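Local coordinates for putative 4-amino-4-deoxychorismate lyase (Thermus thermophilus, PDB 2ZGI) that binds pyridoxal 5'-phosphate as a class-IV aminotransferase-fold enzyme and probably acts as a lyase that cleaves 4-amino-4-deoxychorismate, at the interface of chains A and B. Coordinates in Å, arbitrary orientation; residue numbers count along the deposited sequence, not the author numbering. Chains: chain A/B, Putative 4-amino-4-deoxychorismate lyase.

The interface of chains A and B. Residues chain A 13, 90-91; chain B 3-4, 9, 11, 19.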
# COMPACT_ATOMS: atom_id res chain seq x y z
N LEU A 13 27.08 13.66 -20.66
CA LEU A 13 25.73 13.42 -20.14
C LEU A 13 25.67 13.80 -18.66
O LEU A 13 26.66 13.64 -17.93
CB LEU A 13 25.34 11.95 -20.36
CG LEU A 13 25.04 11.58 -21.82
CD1 LEU A 13 25.12 10.11 -22.04
CD2 LEU A 13 23.66 12.11 -22.25
N ARG A 90 17.67 14.47 -24.45
CA ARG A 90 16.83 13.72 -25.39
C ARG A 90 17.77 12.82 -26.18
O ARG A 90 18.57 13.29 -27.00
CB ARG A 90 16.05 14.65 -26.32
CG ARG A 90 15.12 13.92 -27.28
CD ARG A 90 14.45 14.86 -28.25
NE ARG A 90 15.23 15.06 -29.49
CZ ARG A 90 15.81 16.21 -29.82
NH1 ARG A 90 15.72 17.26 -29.01
NH2 ARG A 90 16.49 16.31 -30.96
N LEU A 91 17.68 11.53 -25.89
CA LEU A 91 18.56 10.53 -26.46
C LEU A 91 17.73 9.55 -27.28
O LEU A 91 16.91 8.82 -26.73
CB LEU A 91 19.30 9.80 -25.34
CG LEU A 91 20.62 9.08 -25.62
CD1 LEU A 91 21.45 9.73 -26.70
CD2 LEU A 91 21.42 8.98 -24.31
N LEU B 3 21.57 9.75 -31.23
CA LEU B 3 21.51 11.21 -31.24
C LEU B 3 21.22 11.76 -29.86
O LEU B 3 20.25 11.35 -29.20
CB LEU B 3 20.42 11.68 -32.20
CG LEU B 3 20.34 11.08 -33.61
CD1 LEU B 3 19.11 11.64 -34.35
CD2 LEU B 3 21.63 11.36 -34.37
N LEU B 4 22.06 12.70 -29.43
CA LEU B 4 21.84 13.43 -28.19
C LEU B 4 21.41 14.86 -28.51
O LEU B 4 22.18 15.64 -29.05
CB LEU B 4 23.11 13.45 -27.35
CG LEU B 4 23.08 14.35 -26.11
CD1 LEU B 4 21.94 13.97 -25.13
CD2 LEU B 4 24.42 14.34 -25.42
N LEU B 9 25.96 11.07 -31.35
CA LEU B 9 26.67 10.85 -30.11
C LEU B 9 27.46 9.55 -30.15
O LEU B 9 26.89 8.48 -30.39
CB LEU B 9 25.69 10.84 -28.91
CG LEU B 9 26.28 10.57 -27.52
CD1 LEU B 9 26.91 11.82 -26.91
CD2 LEU B 9 25.21 10.01 -26.58
N LEU B 11 28.88 7.29 -27.77
CA LEU B 11 28.65 7.00 -26.37
C LEU B 11 29.88 6.44 -25.64
O LEU B 11 30.38 5.38 -25.99
CB LEU B 11 27.44 6.06 -26.25
CG LEU B 11 26.78 5.89 -24.90
CD1 LEU B 11 26.21 7.23 -24.38
CD2 LEU B 11 25.68 4.82 -25.06
N TYR B 19 21.45 3.40 -19.31
CA TYR B 19 20.01 3.22 -19.55
C TYR B 19 19.27 2.51 -18.42
O TYR B 19 18.04 2.62 -18.32
CB TYR B 19 19.76 2.43 -20.84
CG TYR B 19 19.95 3.22 -22.14
CD1 TYR B 19 19.69 4.60 -22.20
CD2 TYR B 19 20.33 2.57 -23.30
CE1 TYR B 19 19.83 5.31 -23.42
CE2 TYR B 19 20.49 3.27 -24.52
CZ TYR B 19 20.25 4.64 -24.56
OH TYR B 19 20.38 5.33 -25.76
O HOH W 1 17.63 6.20 -26.29
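A:Leu91, in strand 89-96, pairs antiparallel with B:Leu4 of the short N-terminal strand 2-4, a beta bridge that sets the partner's strand beside strand 89-96. The carbonyl O of A:Arg90 faces this strand, 3.5 Å from CA of B:Leu4, whereas the arginine side chain extends away from the patch. A:Leu91 hides more surface (47 Å²) than any other residue here. With CG anti to the backbone N (chi1 -158°), its side chain reaches over to chain B, and the fork at CG gives the methyls different neighbours. CD1 passes over the B:Leu3–B:Leu4 backbone and meets CD2 of B:Leu9 at 3.8 Å. CD2 of A:Leu91 turns to the hydroxyl end of the B:Tyr19 ring, 4.1 Å from CE1 of B:Tyr19, and the two side chains cross obliquely. The phenol OH of B:Tyr19 also reaches a water at 2.9 Å; that water lies 2.7 Å from the carbonyl O of A:Leu91, a polar link beside the leucine cluster. A:Leu13 comes from a loop; its side chain and that of B:Leu4 slide by one another in opposite directions, CD2 lying 3.8 Å from CD1 of B:Leu4. It crosses B:Leu11 at about a right angle, the two CD1 methyls 3.9 Å apart. The patch sets strand 89-96 and the loop of A:Leu13 against strand 2-4, the loop after strand 7-8 and helix 15-19 of chain B, and recurs with chains exchanged in this two-fold symmetric, probably biological interface.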